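Local atomic coordinates of Cow rumen GH26 endo-mannanase (Metagenome, PDB entry 6UEH), a protein that probably hydrolyses internal beta-1,4 linkages of mannan and galactomannan, as a GH26 endo-mannanase carrying a calcium-binding accessory beta-sandwich domain. Residues P136-V141 and P409-L414; E190-L195 and E454-E459. All coordinates share one frame; numbering follows the deposited sequence.

Interaction 1 (P136-V141 and P409-L414)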
loop_
_atom_site.group_PDB
_atom_site.type_symbol
_atom_site.label_atom_id
_atom_site.label_comp_id
_atom_site.label_asym_id
_atom_site.label_seq_id
_atom_site.Cartn_x
_atom_site.Cartn_y
_atom_site.Cartn_z
ATOM N N PRO A 136 14.728 7.931 0.016
ATOM C CA PRO A 136 14.456 8.265 -1.383
ATOM C C PRO A 136 14.074 9.729 -1.557
ATOM O O PRO A 136 13.410 10.297 -0.690
ATOM C CB PRO A 136 13.279 7.352 -1.738
ATOM C CG PRO A 136 13.420 6.191 -0.822
ATOM C CD PRO A 136 13.952 6.759 0.462
ATOM N N ASP A 137 14.506 10.335 -2.657
ATOM C CA ASP A 137 14.103 11.697 -2.976
ATOM C C ASP A 137 12.684 11.674 -3.539
ATOM O O ASP A 137 12.486 11.464 -4.737
ATOM C CB ASP A 137 15.072 12.336 -3.974
ATOM C CG ASP A 137 14.917 13.846 -4.058
ATOM O OD1 ASP A 137 13.828 14.363 -3.728
ATOM O OD2 ASP A 137 15.890 14.522 -4.456
ATOM N N PHE A 138 11.704 11.887 -2.666
ATOM C CA PHE A 138 10.300 11.832 -3.059
ATOM C C PHE A 138 9.915 13.002 -3.958
ATOM O O PHE A 138 9.002 12.890 -4.776
ATOM C CB PHE A 138 9.398 11.811 -1.822
ATOM C CG PHE A 138 9.638 10.638 -0.914
ATOM C CD1 PHE A 138 9.339 9.350 -1.331
ATOM C CD2 PHE A 138 10.150 10.821 0.360
ATOM C CE1 PHE A 138 9.555 8.269 -0.497
ATOM C CE2 PHE A 138 10.366 9.743 1.201
ATOM C CZ PHE A 138 10.068 8.466 0.771
ATOM N N SER A 139 10.616 14.120 -3.807
ATOM C CA SER A 139 10.312 15.319 -4.580
ATOM C C SER A 139 10.725 15.170 -6.041
ATOM O O SER A 139 10.251 15.907 -6.904
ATOM C CB SER A 139 11.003 16.541 -3.970
ATOM O OG SER A 139 12.412 16.442 -4.098
ATOM N N LYS A 140 11.613 14.218 -6.311
ATOM C CA LYS A 140 12.126 14.025 -7.664
ATOM C C LYS A 140 11.352 12.959 -8.434
ATOM O O LYS A 140 11.691 12.640 -9.571
ATOM C CB LYS A 140 13.612 13.666 -7.624
ATOM C CG LYS A 140 14.526 14.868 -7.440
ATOM C CD LYS A 140 14.377 15.846 -8.599
ATOM C CE LYS A 140 15.119 17.145 -8.333
ATOM N NZ LYS A 140 16.577 16.925 -8.124
ATOM N N VAL A 141 10.315 12.409 -7.811
ATOM C CA VAL A 141 9.431 11.481 -8.502
ATOM C C VAL A 141 8.684 12.215 -9.611
ATOM O O VAL A 141 8.003 13.205 -9.352
ATOM C CB VAL A 141 8.412 10.835 -7.543
ATOM C CG1 VAL A 141 7.436 9.961 -8.318
ATOM C CG2 VAL A 141 9.124 10.031 -6.465
ATOM N N PRO A 409 7.847 -1.073 6.672
ATOM C CA PRO A 409 8.332 -2.080 5.715
ATOM C C PRO A 409 7.410 -2.294 4.510
ATOM O O PRO A 409 7.905 -2.518 3.404
ATOM C CB PRO A 409 8.408 -3.355 6.561
ATOM C CG PRO A 409 8.647 -2.866 7.936
ATOM C CD PRO A 409 7.853 -1.600 8.052
ATOM N N ILE A 410 6.097 -2.233 4.720
ATOM C CA ILE A 410 5.149 -2.377 3.617
ATOM C C ILE A 410 5.304 -1.223 2.633
ATOM O O ILE A 410 5.297 -1.424 1.416
ATOM C CB ILE A 410 3.689 -2.434 4.114
ATOM C CG1 ILE A 410 3.468 -3.674 4.982
ATOM C CG2 ILE A 410 2.717 -2.429 2.937
ATOM C CD1 ILE A 410 2.037 -3.837 5.467
ATOM N N PHE A 411 5.458 -0.015 3.164
ATOM C CA PHE A 411 5.626 1.158 2.317
ATOM C C PHE A 411 6.838 1.009 1.399
ATOM O O PHE A 411 6.740 1.223 0.192
ATOM C CB PHE A 411 5.763 2.427 3.159
ATOM C CG PHE A 411 6.038 3.658 2.345
ATOM C CD1 PHE A 411 5.008 4.308 1.681
ATOM C CD2 PHE A 411 7.326 4.158 2.230
ATOM C CE1 PHE A 411 5.260 5.435 0.921
ATOM C CE2 PHE A 411 7.584 5.286 1.472
ATOM C CZ PHE A 411 6.550 5.925 0.818
ATOM N N TYR A 412 7.977 0.627 1.964
ATOM C CA TYR A 412 9.202 0.570 1.173
ATOM C C TYR A 412 9.275 -0.672 0.286
ATOM O O TYR A 412 9.970 -0.669 -0.730
ATOM C CB TYR A 412 10.423 0.670 2.087
ATOM C CG TYR A 412 10.649 2.094 2.533
ATOM C CD1 TYR A 412 11.196 3.027 1.665
ATOM C CD2 TYR A 412 10.278 2.517 3.803
ATOM C CE1 TYR A 412 11.387 4.339 2.050
ATOM C CE2 TYR A 412 10.469 3.829 4.198
ATOM C CZ TYR A 412 11.024 4.735 3.316
ATOM O OH TYR A 412 11.217 6.043 3.697
ATOM N N THR A 413 8.547 -1.721 0.654
ATOM C CA THR A 413 8.415 -2.881 -0.223
ATOM C C THR A 413 7.665 -2.479 -1.494
ATOM O O THR A 413 8.092 -2.792 -2.610
ATOM C CB THR A 413 7.680 -4.045 0.472
ATOM O OG1 THR A 413 8.468 -4.519 1.569
ATOM C CG2 THR A 413 7.438 -5.193 -0.502
ATOM N N LEU A 414 6.553 -1.773 -1.313
ATOM C CA LEU A 414 5.771 -1.266 -2.436
ATOM C C LEU A 414 6.564 -0.245 -3.246
ATOM O O LEU A 414 6.462 -0.205 -4.470
ATOM C CB LEU A 414 4.461 -0.647 -1.940
ATOM C CG LEU A 414 3.455 -1.622 -1.325
ATOM C CD1 LEU A 414 2.244 -0.888 -0.774
ATOM C CD2 LEU A 414 3.031 -2.655 -2.353
#
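Phe138 and Phe411 reach toward each other from opposite directions, Phe138 CE1 lying 4.0 Å from Phe411 CZ. The contact is Phe138 CE1 against the edge of the Phe411 ring, near its plane, while Phe411 CZ stands obliquely to the Phe138 ring. Beside this pair Tyr412 brings its hydroxyl to the edge of the same Phe138 ring, with Tyr412 OH 4.0 Å from Phe138 CZ, a van der Waals approach and not a hydrogen bond. The third touch is Pro136, whose CD packs 3.9 Å from Tyr412 CE1 at the rim of the tyrosine ring; a rigid, apolar ring suits a place against an aromatic edge. No hydrogen bond crosses between the segments.

The helix sets its two aromatics as a unit: Phe411 CD2 sits 3.6 Å above the centre of the Tyr412 ring. Phe411 has CG anti to its backbone N (chi1 176°), whereas in Tyr412 CG is anti to the carbonyl carbon (chi1 -77°), and this difference lets neighbouring residues on one helix both serve the contact. Tyrosine suits the partly exposed position, its OH making a weak hydrogen bond to His442 O. Farther out, Tyr165 meets the Phe138 ring edge-to-face and Trp445 does the same for Phe411. With the Phe138 ring cut back to an alanine, a gap is likely to open among Phe411, Tyr412 and Tyr165, leaving the edge of Phe411 without its aromatic partner from the linker. The arrangement is an aromatic cluster joining the linker after the CBM6-like beta-sandwich to helix 408-417 of the GH26 (beta/alpha)8 barrel.

Interaction 2 (E190-L195 and E454-E459)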
loop_
_atom_site.group_PDB
_atom_site.type_symbol
_atom_site.label_atom_id
_atom_site.label_comp_id
_atom_site.label_asym_id
_atom_site.label_seq_id
_atom_site.Cartn_x
_atom_site.Cartn_y
_atom_site.Cartn_z
ATOM N N GLU A 190 -18.936 15.108 9.482
ATOM C CA GLU A 190 -19.274 16.015 10.571
ATOM C C GLU A 190 -18.707 15.501 11.892
ATOM O O GLU A 190 -18.401 16.287 12.788
ATOM C CB GLU A 190 -20.789 16.199 10.674
ATOM C CG GLU A 190 -21.397 16.900 9.468
ATOM C CD GLU A 190 -20.759 18.250 9.201
ATOM O OE1 GLU A 190 -20.827 19.128 10.086
ATOM O OE2 GLU A 190 -20.180 18.431 8.110
ATOM N N TYR A 191 -18.568 14.182 12.007
ATOM C CA TYR A 191 -17.943 13.586 13.184
ATOM C C TYR A 191 -16.497 14.046 13.306
ATOM O O TYR A 191 -16.056 14.470 14.375
ATOM C CB TYR A 191 -18.002 12.058 13.126
ATOM C CG TYR A 191 -17.178 11.374 14.202
ATOM C CD1 TYR A 191 -17.639 11.292 15.511
ATOM C CD2 TYR A 191 -15.944 10.809 13.907
ATOM C CE1 TYR A 191 -16.889 10.667 16.498
ATOM C CE2 TYR A 191 -15.187 10.183 14.885
ATOM C CZ TYR A 191 -15.664 10.115 16.179
ATOM O OH TYR A 191 -14.912 9.495 17.157
ATOM N N ILE A 192 -15.767 13.959 12.198
ATOM C CA ILE A 192 -14.375 14.388 12.148
ATOM C C ILE A 192 -14.242 15.884 12.441
ATOM O O ILE A 192 -13.375 16.301 13.211
ATOM C CB ILE A 192 -13.751 14.064 10.774
ATOM C CG1 ILE A 192 -13.779 12.551 10.533
ATOM C CG2 ILE A 192 -12.329 14.602 10.686
ATOM C CD1 ILE A 192 -13.289 12.133 9.166
ATOM N N LYS A 193 -15.119 16.681 11.837
ATOM C CA LYS A 193 -15.102 18.130 12.023
ATOM C C LYS A 193 -15.353 18.540 13.472
ATOM O O LYS A 193 -14.611 19.347 14.027
ATOM C CB LYS A 193 -16.139 18.796 11.114
ATOM C CG LYS A 193 -16.168 20.318 11.198
ATOM C CD LYS A 193 -14.819 20.918 10.820
ATOM C CE LYS A 193 -14.929 22.409 10.532
ATOM N NZ LYS A 193 -15.531 23.165 11.664
ATOM N N ASP A 194 -16.400 17.990 14.080
ATOM C CA ASP A 194 -16.764 18.357 15.449
ATOM C C ASP A 194 -15.707 17.901 16.449
ATOM O O ASP A 194 -15.524 18.516 17.502
ATOM C CB ASP A 194 -18.125 17.767 15.824
ATOM C CG ASP A 194 -19.260 18.342 14.996
ATOM O OD1 ASP A 194 -19.125 19.482 14.503
ATOM O OD2 ASP A 194 -20.293 17.657 14.846
ATOM N N LEU A 195 -15.013 16.821 16.113
ATOM C CA LEU A 195 -14.005 16.256 16.999
ATOM C C LEU A 195 -12.676 16.995 16.893
ATOM O O LEU A 195 -12.101 17.401 17.904
ATOM C CB LEU A 195 -13.795 14.773 16.686
ATOM C CG LEU A 195 -12.688 14.063 17.469
ATOM C CD1 LEU A 195 -13.002 14.056 18.962
ATOM C CD2 LEU A 195 -12.478 12.647 16.945
ATOM N N GLU A 454 -17.950 2.112 11.372
ATOM C CA GLU A 454 -17.176 1.863 12.585
ATOM C C GLU A 454 -15.683 2.152 12.448
ATOM O O GLU A 454 -14.996 2.360 13.445
ATOM C CB GLU A 454 -17.355 0.409 13.031
ATOM C CG GLU A 454 -16.628 -0.602 12.153
ATOM C CD GLU A 454 -16.488 -1.960 12.816
ATOM O OE1 GLU A 454 -15.347 -2.467 12.902
ATOM O OE2 GLU A 454 -17.517 -2.521 13.249
ATOM N N PHE A 455 -15.174 2.156 11.223
ATOM C CA PHE A 455 -13.734 2.280 11.031
ATOM C C PHE A 455 -13.237 3.687 11.349
ATOM O O PHE A 455 -12.051 3.885 11.620
ATOM C CB PHE A 455 -13.358 1.867 9.610
ATOM C CG PHE A 455 -13.628 0.418 9.324
ATOM C CD1 PHE A 455 -12.768 -0.565 9.792
ATOM C CD2 PHE A 455 -14.753 0.034 8.613
ATOM C CE1 PHE A 455 -13.020 -1.906 9.544
ATOM C CE2 PHE A 455 -15.009 -1.306 8.359
ATOM C CZ PHE A 455 -14.142 -2.275 8.826
ATOM N N ILE A 456 -14.148 4.656 11.345
ATOM C CA ILE A 456 -13.813 6.012 11.765
ATOM C C ILE A 456 -14.582 6.392 13.033
ATOM O O ILE A 456 -14.071 7.124 13.882
ATOM C CB ILE A 456 -14.096 7.044 10.642
ATOM C CG1 ILE A 456 -13.730 8.462 11.095
ATOM C CG2 ILE A 456 -15.549 6.981 10.190
ATOM C CD1 ILE A 456 -12.268 8.633 11.457
ATOM N N LEU A 457 -15.795 5.866 13.176
ATOM C CA LEU A 457 -16.680 6.260 14.269
ATOM C C LEU A 457 -16.423 5.507 15.577
ATOM O O LEU A 457 -16.816 5.973 16.648
ATOM C CB LEU A 457 -18.140 6.065 13.855
ATOM C CG LEU A 457 -18.631 6.821 12.620
ATOM C CD1 LEU A 457 -20.075 6.448 12.326
ATOM C CD2 LEU A 457 -18.492 8.322 12.809
ATOM N N ASP A 458 -15.782 4.345 15.493
ATOM C CA ASP A 458 -15.533 3.521 16.675
ATOM C C ASP A 458 -14.090 3.683 17.144
ATOM O O ASP A 458 -13.152 3.500 16.368
ATOM C CB ASP A 458 -15.839 2.050 16.378
ATOM C CG ASP A 458 -16.008 1.210 17.635
ATOM O OD1 ASP A 458 -15.271 1.428 18.620
ATOM O OD2 ASP A 458 -16.887 0.323 17.630
ATOM N N GLU A 459 -13.918 4.019 18.418
ATOM C CA GLU A 459 -12.590 4.281 18.957
ATOM C C GLU A 459 -11.713 3.033 19.032
ATOM O O GLU A 459 -10.510 3.136 19.268
ATOM C CB GLU A 459 -12.694 4.921 20.342
ATOM C CG GLU A 459 -13.133 6.373 20.309
ATOM C CD GLU A 459 -12.828 7.098 21.601
ATOM O OE1 GLU A 459 -11.671 7.541 21.774
ATOM O OE2 GLU A 459 -13.744 7.220 22.442
HETATM O O HOH W 1 -13.532 7.408 16.520
HETATM O O HOH W 2 -16.383 7.858 18.674
#
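Leu457 lays a methyl over one face of the Tyr191 ring, CD2 standing 4.0 Å from the ring centroid and 27° off the normal, a CH-pi contact. The methyl is displaced toward the root of the ring, with Leu457 CD2 3.6 Å from Tyr191 CG, and the two side chains run alongside, pointing opposite ways. Tyr191 carries CG anti to its backbone N (chi1 171°), which sends the ring out from helix 187-196 toward the short helix 454-457. Leucine fits because its branched end offers a methyl to the flat pi surface.

Deeper in, Ile192 and Ile456 lie roughly perpendicular, their CG1 atoms 4.1 Å apart; these beta-branched, wholly apolar side chains suit a buried place, and Gln173 of strand 169-174 touches both.

At its far end the tyrosine turns polar. Tyr191 OH gives its proton to a first water at 2.6 Å, and that water donates to Ile456 O. A second water donates to Tyr191 OH and, at 2.8 Å, to Leu457 O. One hydroxyl is thus gripped as donor and as acceptor, and the two bridges tie it to consecutive carbonyls at the end of the helical turn. Tyrosine suits the place by pairing an apolar ring for the leucine methyl with a hydroxyl for the waters. Ile456 O also approaches the ring obliquely, 3.4 Å from Tyr191 CE2. Lys464 and Leu467 of helix 464-471 touch Tyr191 and Ile456 respectively. The whole is helix-to-helix packing on the outer layer of a (beta/alpha)8 barrel, apolar inside and water-bridged at its margin.

In the fold
Both contacts are partly buried, each with two buried residues among the four that touch, yet they belong to different parts of the protein. The centre of interaction 1 lies about 11 Å from the centre of the chain, and the contact joins the linker leaving the beta-sandwich to a barrel helix; that of interaction 2 lies about 23 Å out, where two helices of the catalytic domain meet. They share no helix. Their segments alternate along the sequence, though the contacts do not touch. Interaction 1 is aromatic and proline packing with no hydrogen bond between its segments, whereas interaction 2 buries more surface, 213 against 131 Å², with a tyrosine ring among aliphatic side chains, and adds two bridging waters.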